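PDB 5DHD: chitinase from Thermococcus kodakarensis KOD1, which hydrolyses chitin and carries the chitin-binding domain described here, which probably holds the enzyme on its insoluble substrate. Local coordinates for residues V13-N18 and G81-E86; D32-V37 and Y59-P64; S43-F48 and F75-T80. All coordinates share one frame; numbering follows the deposited sequence.

Interaction 1. Residues V13-N18 and G81-E86; sequences VTDWGN and GSESVE. With PE3 (3,6,9,12,15,18,21,24,27,30,33,36,39-tridecaoxahentetracontane-1,41-diol), chain H.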
loop_
_atom_site.group_PDB
_atom_site.type_symbol
_atom_site.label_atom_id
_atom_site.label_comp_id
_atom_site.label_asym_id
_atom_site.label_seq_id
_atom_site.Cartn_x
_atom_site.Cartn_y
_atom_site.Cartn_z
ATOM N N VAL A 13 -11.527 0.498 0.138
ATOM C CA VAL A 13 -11.656 -0.303 -1.076
ATOM C C VAL A 13 -12.901 0.063 -1.878
ATOM O O VAL A 13 -13.997 0.143 -1.326
ATOM C CB VAL A 13 -11.737 -1.809 -0.670
ATOM C CG1 VAL A 13 -11.747 -2.718 -1.887
ATOM C CG2 VAL A 13 -10.557 -2.180 0.247
ATOM N N THR A 14 -12.731 0.281 -3.179
ATOM C CA THR A 14 -13.859 0.639 -4.047
ATOM C C THR A 14 -13.771 -0.214 -5.306
ATOM O O THR A 14 -12.803 -0.129 -6.059
ATOM C CB THR A 14 -13.825 2.139 -4.378
ATOM O OG1 THR A 14 -13.875 2.877 -3.152
ATOM C CG2 THR A 14 -15.030 2.534 -5.258
ATOM N N ASP A 15 -14.812 -1.005 -5.546
ATOM C CA ASP A 15 -14.843 -1.962 -6.647
ATOM C C ASP A 15 -15.923 -1.674 -7.690
ATOM O O ASP A 15 -17.111 -1.567 -7.367
ATOM C CB ASP A 15 -15.038 -3.351 -6.017
ATOM C CG ASP A 15 -15.196 -4.479 -7.032
ATOM O OD1 ASP A 15 -15.025 -4.273 -8.247
ATOM O OD2 ASP A 15 -15.485 -5.600 -6.572
ATOM N N TRP A 16 -15.503 -1.545 -8.944
ATOM C CA TRP A 16 -16.445 -1.308 -10.055
ATOM C C TRP A 16 -16.124 -2.232 -11.230
ATOM O O TRP A 16 -16.620 -2.017 -12.344
ATOM C CB TRP A 16 -16.341 0.140 -10.521
ATOM C CG TRP A 16 -14.993 0.482 -11.090
ATOM C CD1 TRP A 16 -14.521 0.180 -12.338
ATOM C CD2 TRP A 16 -13.950 1.207 -10.430
ATOM N NE1 TRP A 16 -13.248 0.678 -12.499
ATOM C CE2 TRP A 16 -12.872 1.314 -11.342
ATOM C CE3 TRP A 16 -13.820 1.776 -9.153
ATOM C CZ2 TRP A 16 -11.680 1.967 -11.017
ATOM C CZ3 TRP A 16 -12.631 2.430 -8.826
ATOM C CH2 TRP A 16 -11.577 2.518 -9.758
ATOM N N GLY A 17 -15.332 -3.273 -10.984
ATOM C CA GLY A 17 -14.919 -4.166 -12.065
ATOM C C GLY A 17 -13.424 -4.291 -11.856
ATOM O O GLY A 17 -12.839 -5.377 -11.947
ATOM N N ASN A 18 -12.811 -3.137 -11.617
ATOM C CA ASN A 18 -11.400 -3.060 -11.222
ATOM C C ASN A 18 -11.554 -2.417 -9.853
ATOM O O ASN A 18 -12.592 -1.797 -9.569
ATOM C CB ASN A 18 -10.564 -2.195 -12.162
ATOM C CG ASN A 18 -10.369 -2.870 -13.495
ATOM O OD1 ASN A 18 -10.154 -4.079 -13.549
ATOM N ND2 ASN A 18 -10.454 -2.103 -14.579
ATOM N N GLY A 81 -9.579 -6.376 -11.777
ATOM C CA GLY A 81 -10.455 -7.362 -11.176
ATOM C C GLY A 81 -11.153 -6.862 -9.926
ATOM O O GLY A 81 -10.890 -5.757 -9.439
ATOM N N SER A 82 -12.044 -7.696 -9.406
ATOM C CA SER A 82 -12.825 -7.382 -8.219
ATOM C C SER A 82 -12.124 -7.823 -6.936
ATOM O O SER A 82 -11.915 -9.016 -6.707
ATOM C CB SER A 82 -14.183 -8.069 -8.346
ATOM O OG SER A 82 -14.962 -7.847 -7.192
ATOM N N GLU A 83 -11.762 -6.844 -6.109
ATOM C CA GLU A 83 -11.084 -7.083 -4.837
ATOM C C GLU A 83 -9.986 -8.134 -4.956
ATOM O O GLU A 83 -10.013 -9.165 -4.283
ATOM C CB GLU A 83 -12.122 -7.517 -3.797
ATOM C CG GLU A 83 -13.152 -6.424 -3.532
ATOM C CD GLU A 83 -14.198 -6.821 -2.513
ATOM O OE1 GLU A 83 -13.828 -7.139 -1.362
ATOM O OE2 GLU A 83 -15.394 -6.812 -2.870
ATOM N N SER A 84 -9.001 -7.849 -5.801
ATOM C CA SER A 84 -7.905 -8.780 -6.025
ATOM C C SER A 84 -6.777 -8.716 -4.993
ATOM O O SER A 84 -5.905 -9.588 -4.978
ATOM C CB SER A 84 -7.320 -8.589 -7.412
ATOM O OG SER A 84 -6.578 -7.390 -7.459
ATOM N N VAL A 85 -6.775 -7.694 -4.139
ATOM C CA VAL A 85 -5.732 -7.601 -3.118
ATOM C C VAL A 85 -6.019 -8.584 -1.989
ATOM O O VAL A 85 -7.079 -8.534 -1.360
ATOM C CB VAL A 85 -5.622 -6.178 -2.515
ATOM C CG1 VAL A 85 -4.691 -6.195 -1.294
ATOM C CG2 VAL A 85 -5.074 -5.212 -3.555
ATOM N N GLU A 86 -5.068 -9.477 -1.734
ATOM C CA GLU A 86 -5.229 -10.471 -0.681
ATOM C C GLU A 86 -4.680 -9.986 0.651
ATOM O O GLU A 86 -5.191 -10.363 1.707
ATOM C CB GLU A 86 -4.510 -11.760 -1.061
ATOM C CG GLU A 86 -4.967 -12.323 -2.395
ATOM C CD GLU A 86 -4.320 -13.647 -2.727
ATOM O OE1 GLU A 86 -3.164 -13.875 -2.309
ATOM O OE2 GLU A 86 -4.971 -14.454 -3.421
HETATM O O13 PE3 H . -9.193 -11.126 5.705
HETATM C C12 PE3 H . -8.626 -9.817 5.359
HETATM C C11 PE3 H . -7.997 -9.822 4.000
HETATM O O10 PE3 H . -8.978 -9.594 2.946
HETATM C C9 PE3 H . -8.337 -9.731 1.632
HETATM C C8 PE3 H . -9.342 -9.573 0.447
HETATM O O7 PE3 H . -10.476 -10.538 0.590
HETATM C C6 PE3 H . -11.399 -10.366 -0.535
#

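Interaction 2. Residues D32-V37 and Y59-P64; sequences DWVVKV and YVVFTP. With PE3 (3,6,9,12,15,18,21,24,27,30,33,36,39-tridecaoxahentetracontane-1,41-diol), chain E.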
loop_
_atom_site.group_PDB
_atom_site.type_symbol
_atom_site.label_atom_id
_atom_site.label_comp_id
_atom_site.label_asym_id
_atom_site.label_seq_id
_atom_site.Cartn_x
_atom_site.Cartn_y
_atom_site.Cartn_z
ATOM N N ASP A 32 10.917 6.145 5.601
ATOM C CA ASP A 32 11.024 5.578 4.270
ATOM C C ASP A 32 10.205 4.296 4.371
ATOM O O ASP A 32 10.739 3.188 4.412
ATOM C CB ASP A 32 12.486 5.271 3.933
ATOM C CG ASP A 32 13.305 6.544 3.760
ATOM O OD1 ASP A 32 12.844 7.425 3.025
ATOM O OD2 ASP A 32 14.395 6.656 4.347
ATOM N N TRP A 33 8.889 4.465 4.443
ATOM C CA TRP A 33 7.997 3.325 4.566
ATOM C C TRP A 33 7.973 2.442 3.332
ATOM O O TRP A 33 8.337 2.864 2.231
ATOM C CB TRP A 33 6.579 3.806 4.904
ATOM C CG TRP A 33 6.015 4.892 4.005
ATOM C CD1 TRP A 33 5.966 6.227 4.272
ATOM C CD2 TRP A 33 5.339 4.700 2.752
ATOM N NE1 TRP A 33 5.283 6.885 3.263
ATOM C CE2 TRP A 33 4.895 5.966 2.321
ATOM C CE3 TRP A 33 5.061 3.573 1.957
ATOM C CZ2 TRP A 33 4.184 6.148 1.119
ATOM C CZ3 TRP A 33 4.352 3.747 0.763
ATOM C CH2 TRP A 33 3.925 5.025 0.358
ATOM N N VAL A 34 7.550 1.199 3.539
ATOM C CA VAL A 34 7.452 0.226 2.469
ATOM C C VAL A 34 6.133 -0.510 2.623
ATOM O O VAL A 34 5.883 -1.137 3.649
ATOM C CB VAL A 34 8.601 -0.814 2.554
ATOM C CG1 VAL A 34 8.449 -1.869 1.463
ATOM C CG2 VAL A 34 9.943 -0.106 2.401
ATOM N N VAL A 35 5.276 -0.410 1.613
ATOM C CA VAL A 35 4.000 -1.107 1.652
ATOM C C VAL A 35 4.048 -2.227 0.619
ATOM O O VAL A 35 4.230 -1.976 -0.573
ATOM C CB VAL A 35 2.831 -0.164 1.372
ATOM C CG1 VAL A 35 1.542 -0.954 1.147
ATOM C CG2 VAL A 35 2.649 0.764 2.560
ATOM N N LYS A 36 3.905 -3.463 1.086
ATOM C CA LYS A 36 3.936 -4.631 0.217
ATOM C C LYS A 36 2.533 -5.163 0.018
ATOM O O LYS A 36 1.828 -5.463 0.985
ATOM C CB LYS A 36 4.824 -5.731 0.802
ATOM C CG LYS A 36 6.280 -5.347 0.933
ATOM C CD LYS A 36 7.082 -6.603 1.207
ATOM C CE LYS A 36 8.542 -6.346 1.026
ATOM N NZ LYS A 36 9.361 -7.542 1.339
ATOM N N VAL A 37 2.147 -5.305 -1.244
ATOM C CA VAL A 37 0.814 -5.763 -1.600
ATOM C C VAL A 37 0.843 -7.090 -2.347
ATOM O O VAL A 37 1.612 -7.262 -3.294
ATOM C CB VAL A 37 0.130 -4.708 -2.487
ATOM C CG1 VAL A 37 -1.265 -5.170 -2.882
ATOM C CG2 VAL A 37 0.100 -3.357 -1.765
ATOM N N TYR A 59 5.320 -9.546 -5.112
ATOM C CA TYR A 59 4.559 -8.507 -4.427
ATOM C C TYR A 59 4.667 -7.188 -5.170
ATOM O O TYR A 59 5.579 -6.987 -5.965
ATOM C CB TYR A 59 5.097 -8.286 -2.999
ATOM C CG TYR A 59 4.761 -9.385 -2.023
ATOM C CD1 TYR A 59 5.408 -10.617 -2.071
ATOM C CD2 TYR A 59 3.739 -9.215 -1.097
ATOM C CE1 TYR A 59 5.026 -11.660 -1.216
ATOM C CE2 TYR A 59 3.353 -10.239 -0.241
ATOM C CZ TYR A 59 3.999 -11.457 -0.308
ATOM O OH TYR A 59 3.608 -12.468 0.541
ATOM N N VAL A 60 3.711 -6.299 -4.930
ATOM C CA VAL A 60 3.758 -4.975 -5.523
ATOM C C VAL A 60 4.247 -4.136 -4.350
ATOM O O VAL A 60 3.623 -4.117 -3.287
ATOM C CB VAL A 60 2.370 -4.500 -6.033
ATOM C CG1 VAL A 60 2.504 -3.096 -6.635
ATOM C CG2 VAL A 60 1.861 -5.464 -7.108
ATOM N N VAL A 61 5.378 -3.466 -4.539
ATOM C CA VAL A 61 5.985 -2.675 -3.480
ATOM C C VAL A 61 5.863 -1.179 -3.710
ATOM O O VAL A 61 6.323 -0.649 -4.727
ATOM C CB VAL A 61 7.484 -3.065 -3.318
ATOM C CG1 VAL A 61 8.106 -2.300 -2.172
ATOM C CG2 VAL A 61 7.617 -4.581 -3.070
ATOM N N PHE A 62 5.239 -0.500 -2.754
ATOM C CA PHE A 62 5.058 0.939 -2.836
ATOM C C PHE A 62 5.957 1.634 -1.828
ATOM O O PHE A 62 6.094 1.189 -0.684
ATOM C CB PHE A 62 3.597 1.332 -2.561
ATOM C CG PHE A 62 2.647 0.901 -3.637
ATOM C CD1 PHE A 62 2.561 1.592 -4.836
ATOM C CD2 PHE A 62 1.830 -0.210 -3.437
ATOM C CE1 PHE A 62 1.665 1.185 -5.828
ATOM C CE2 PHE A 62 0.926 -0.623 -4.434
ATOM C CZ PHE A 62 0.848 0.073 -5.615
ATOM N N THR A 63 6.571 2.724 -2.271
ATOM C CA THR A 63 7.444 3.521 -1.425
ATOM C C THR A 63 7.078 4.988 -1.634
ATOM O O THR A 63 6.511 5.358 -2.666
ATOM C CB THR A 63 8.943 3.254 -1.734
ATOM O OG1 THR A 63 9.174 3.355 -3.146
ATOM C CG2 THR A 63 9.336 1.856 -1.260
ATOM N N PRO A 64 7.423 5.846 -0.670
ATOM C CA PRO A 64 7.082 7.264 -0.798
ATOM C C PRO A 64 7.827 8.100 -1.814
ATOM O O PRO A 64 9.001 7.861 -2.101
ATOM C CB PRO A 64 7.322 7.821 0.613
ATOM C CG PRO A 64 8.457 6.954 1.131
ATOM C CD PRO A 64 8.119 5.559 0.606
HETATM C C18 PE3 E . 7.779 -9.966 3.308
HETATM C C17 PE3 E . 8.837 -9.567 4.327
HETATM O O16 PE3 E . 9.047 -8.175 4.161
HETATM C C15 PE3 E . 10.011 -7.656 5.055
HETATM C C14 PE3 E . 10.139 -6.178 4.744
HETATM O O13 PE3 E . 10.805 -6.098 3.495
HETATM C C12 PE3 E . 10.906 -4.731 3.144
HETATM C C11 PE3 E . 11.640 -4.634 1.811
HETATM O O10 PE3 E . 11.053 -5.450 0.812
HETATM C C9 PE3 E . 11.842 -5.217 -0.353
HETATM C C8 PE3 E . 11.378 -6.012 -1.567
HETATM O O7 PE3 E . 10.923 -7.299 -1.179
HETATM C C6 PE3 E . 10.489 -7.926 -2.379
HETATM C C5 PE3 E . 9.982 -9.350 -2.140
HETATM O O4 PE3 E . 9.214 -9.410 -0.947
#

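Interaction 3. Residues S43-F48 and F75-T80; sequences SSVSSF and FGFIAT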
loop_
_atom_site.group_PDB
_atom_site.type_symbol
_atom_site.label_atom_id
_atom_site.label_comp_id
_atom_site.label_asym_id
_atom_site.label_seq_id
_atom_site.Cartn_x
_atom_site.Cartn_y
_atom_site.Cartn_z
ATOM N N SER A 43 -3.981 -10.813 -11.547
ATOM C CA SER A 43 -4.269 -9.399 -11.347
ATOM C C SER A 43 -2.983 -8.583 -11.379
ATOM O O SER A 43 -1.899 -9.099 -11.119
ATOM C CB SER A 43 -4.994 -9.160 -10.005
ATOM O OG SER A 43 -5.252 -7.771 -9.763
ATOM N N SER A 44 -3.114 -7.305 -11.711
ATOM C CA SER A 44 -1.966 -6.417 -11.747
ATOM C C SER A 44 -2.425 -5.006 -11.417
ATOM O O SER A 44 -3.611 -4.688 -11.508
ATOM C CB SER A 44 -1.277 -6.410 -13.127
ATOM O OG SER A 44 -2.129 -5.931 -14.142
ATOM N N VAL A 45 -1.483 -4.168 -11.005
ATOM C CA VAL A 45 -1.800 -2.785 -10.691
ATOM C C VAL A 45 -1.815 -2.024 -12.005
ATOM O O VAL A 45 -0.828 -2.031 -12.749
ATOM C CB VAL A 45 -0.753 -2.190 -9.721
ATOM C CG1 VAL A 45 -0.912 -0.679 -9.622
ATOM C CG2 VAL A 45 -0.929 -2.816 -8.366
ATOM N N SER A 46 -2.938 -1.382 -12.303
ATOM C CA SER A 46 -3.072 -0.627 -13.543
ATOM C C SER A 46 -2.873 0.872 -13.359
ATOM O O SER A 46 -2.609 1.592 -14.325
ATOM C CB SER A 46 -4.426 -0.911 -14.193
ATOM O OG SER A 46 -5.481 -0.667 -13.295
ATOM N N SER A 47 -3.003 1.346 -12.123
ATOM C CA SER A 47 -2.827 2.765 -11.846
ATOM C C SER A 47 -2.356 2.989 -10.411
ATOM O O SER A 47 -2.676 2.211 -9.516
ATOM C CB SER A 47 -4.154 3.517 -12.039
ATOM O OG SER A 47 -4.006 4.916 -11.861
ATOM N N PHE A 48 -1.564 4.035 -10.202
ATOM C CA PHE A 48 -1.107 4.379 -8.860
ATOM C C PHE A 48 -0.697 5.840 -8.815
ATOM O O PHE A 48 -0.407 6.451 -9.851
ATOM C CB PHE A 48 0.043 3.470 -8.371
ATOM C CG PHE A 48 1.325 3.622 -9.150
ATOM C CD1 PHE A 48 1.512 2.935 -10.335
ATOM C CD2 PHE A 48 2.337 4.463 -8.690
ATOM C CE1 PHE A 48 2.712 3.087 -11.065
ATOM C CE2 PHE A 48 3.539 4.622 -9.407
ATOM C CZ PHE A 48 3.716 3.934 -10.585
ATOM N N PHE A 75 -1.803 7.580 -0.357
ATOM C CA PHE A 75 -1.520 7.208 -1.737
ATOM C C PHE A 75 -2.577 6.211 -2.159
ATOM O O PHE A 75 -3.440 5.840 -1.363
ATOM C CB PHE A 75 -0.096 6.612 -1.914
ATOM C CG PHE A 75 0.097 5.227 -1.338
ATOM C CD1 PHE A 75 0.337 5.053 0.031
ATOM C CD2 PHE A 75 0.044 4.094 -2.160
ATOM C CE1 PHE A 75 0.524 3.782 0.558
ATOM C CE2 PHE A 75 0.229 2.825 -1.620
ATOM C CZ PHE A 75 0.472 2.678 -0.255
ATOM N N GLY A 76 -2.552 5.796 -3.416
ATOM C CA GLY A 76 -3.552 4.840 -3.839
ATOM C C GLY A 76 -3.162 4.124 -5.101
ATOM O O GLY A 76 -2.197 4.495 -5.778
ATOM N N PHE A 77 -3.915 3.080 -5.418
ATOM C CA PHE A 77 -3.663 2.324 -6.627
ATOM C C PHE A 77 -4.928 1.603 -7.048
ATOM O O PHE A 77 -5.876 1.466 -6.268
ATOM C CB PHE A 77 -2.529 1.290 -6.446
ATOM C CG PHE A 77 -2.780 0.274 -5.364
ATOM C CD1 PHE A 77 -2.427 0.532 -4.047
ATOM C CD2 PHE A 77 -3.339 -0.959 -5.686
ATOM C CE1 PHE A 77 -2.634 -0.440 -3.047
ATOM C CE2 PHE A 77 -3.542 -1.940 -4.698
ATOM C CZ PHE A 77 -3.193 -1.678 -3.384
ATOM N N ILE A 78 -4.948 1.170 -8.299
ATOM C CA ILE A 78 -6.076 0.424 -8.826
ATOM C C ILE A 78 -5.522 -0.896 -9.325
ATOM O O ILE A 78 -4.514 -0.923 -10.036
ATOM C CB ILE A 78 -6.775 1.154 -9.996
ATOM C CG1 ILE A 78 -7.420 2.448 -9.481
ATOM C CG2 ILE A 78 -7.833 0.213 -10.638
ATOM C CD1 ILE A 78 -7.895 3.400 -10.586
ATOM N N ALA A 79 -6.156 -1.991 -8.921
ATOM C CA ALA A 79 -5.743 -3.322 -9.347
ATOM C C ALA A 79 -6.852 -3.876 -10.235
ATOM O O ALA A 79 -8.029 -3.573 -10.035
ATOM C CB ALA A 79 -5.504 -4.245 -8.147
ATOM N N THR A 80 -6.483 -4.683 -11.220
ATOM C CA THR A 80 -7.475 -5.246 -12.123
ATOM C C THR A 80 -8.299 -6.316 -11.426
ATOM O O THR A 80 -7.793 -7.064 -10.590
ATOM C CB THR A 80 -6.805 -5.851 -13.362
ATOM O OG1 THR A 80 -5.926 -6.909 -12.972
ATOM C CG2 THR A 80 -6.022 -4.761 -14.104
HETATM O O HOH W 1 -4.301 -8.135 -14.961
#

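Interaction 1. Residues V13-N18 and G81-E86
Asp15 meets Ser82 through one of the two hydrogen bonds across this contact. Asp15 keeps CG anti to its backbone N (chi1 176°), which directs the carboxylate toward 81-86, and the Ser82 hydroxyl donates to OD2. The modelled OG to OD2 separation of 2.4 Å is very short, so its exact value is doubtful, although a hydroxyl facing a carboxylate at this place fits a hydrogen bond. The other branch, OD1, turns back on its own segment and accepts from Gly17 N at 2.9 Å, an Asx turn just where strand 9-15 gives way to the loop. At the far side of the turn Asn18 offers its amide oxygen: Gly81 N reaches Asn18 OD1 at 3.0 Å, in the carbonyl plane and on a lone pair, with an N-H...O angle of 160°.

Backbone shape is the second element. Gly17 and Gly81 adopt angles at which a CB would press on the preceding carbonyl oxygen. Asn18 CA lies 3.3 Å from Gly81 O in a CA-H...O contact.

Apolar contact is thin: Val13 CG1 touches Glu83 CG at 4.3 Å. The extended Glu83 chain carries OE2 to within 3.9 Å of Asp15 OD2, two like charges side by side. Nearby, Val85 O and Glu86 O border the bound polyether of chain H.

In the fold, this joins the turn between strands 9-15 and 19-26 to the connection that crosses from strand 72-79 into the opposite sheet. Thr19 supports that connection, its OG1 bonding to Glu83 N and Gly81 O. The bond from Gly17 N to Asp15 OD1 is likely to help offset the nearby Glu83 charge; the join rests on one side-chain pair and one side-chain-to-backbone bond, between turns whose backbone angles call for glycine.

Interaction 2. Residues D32-V37 and Y59-P64
Val35 with Phe62 and Val37 with Val60 form the hydrogen-bonded pairs of an antiparallel match whose short strand axes run at 158° and approach to 4.6 Å. Both bonds of the first pair are nearly straight: Val35 N gives to Phe62 O at 2.9 Å and Phe62 N to Val35 O at 2.8 Å. Between them Lys36 and Val61 make a non-hydrogen-bonded pair, their side chains on the face away from Val35 and Phe62.

On the Val35 face, Val37 CG2 meets the edge of the Phe62 ring in its plane, 3.9 Å from CE2. This face looks into the beta sandwich of the carbohydrate-binding domain, where Phe62 stacks on Phe77 of the opposing sheet. Trp33 closes one end: with CG between the backbone N and the carbonyl carbon (chi1 51°), its indole takes Pro64 CD over the six-membered ring, 3.7 Å from the centroid, while NE1 donates to Asn68 O.

On the other face Val34 CG1 touches Val61 CG1 at 3.7 Å. Extended Lys36 sends NZ into a crown-ether-like coil of the chain E polyether, its three N-H shared among O4, O7, O13 and O16, at least one bifurcated; O16 lies 2.9 Å from NZ.

Interaction 3. Residues S43-F48 and F75-T80
Ile78 O is gripped by two successive amides, Ser46 N at 2.8 Å and, more weakly, Ser47 N at 3.4 Å. Both residues facing one partner define a classic beta bulge, confirmed by the register slip between the Val45-Ala79 and Ser47-Ile78 pairs. Ile78 N in turn gives to Ser47 O, the donor tilted 33° from the carbonyl plane. Antiparallel pairing continues to Phe48 and Phe77, Phe48 CB lying 3.9 Å from Phe77 CB. The Val45 and Phe77 side chains cross at about a right angle, with Val45 CG2 4.1 Å from Phe77 CD2.

The strand start is held by Thr80. Ser44 O accepts from Thr80 N, and Ser44 N gives to Thr80 OG1 at 3.1 Å; a water links that OG1 to Ser44 OG. Ser43 OG donates to Thr80 O at 2.8 Å, on a lone pair, and is also bonded to Ser84 OG. A valine in place of Thr80 would probably leave Ser44 N without its side-chain acceptor and the water without one of its partners.

Edge strand 45-49 pairs through main-chain bonds interrupted by the bulge, while serine and threonine hydroxyls at its start probably make that end reliant on side-chain polarity too.

How the interactions relate
From the N terminus, 13-18 comes first and its partner 81-86 last, so interaction 1 closes a long loop that encloses the other two contacts. Within it, 32-37 opens interaction 2 and 43-48 opens interaction 3 before 59-64 closes the former and 75-80 the latter: these two cross. Interaction 2 lies in the five-stranded sheet and interaction 3 in the four-stranded one, and Trp33 and Phe62 both pack on Phe75 to join the sheets. Segment 75-80 continues directly in sequence into 81-86, and serine hydroxyls at 43 and 84 join interactions 1 and 3. Val85 reaches Val37, bringing interaction 1 back to the sheet of interaction 2.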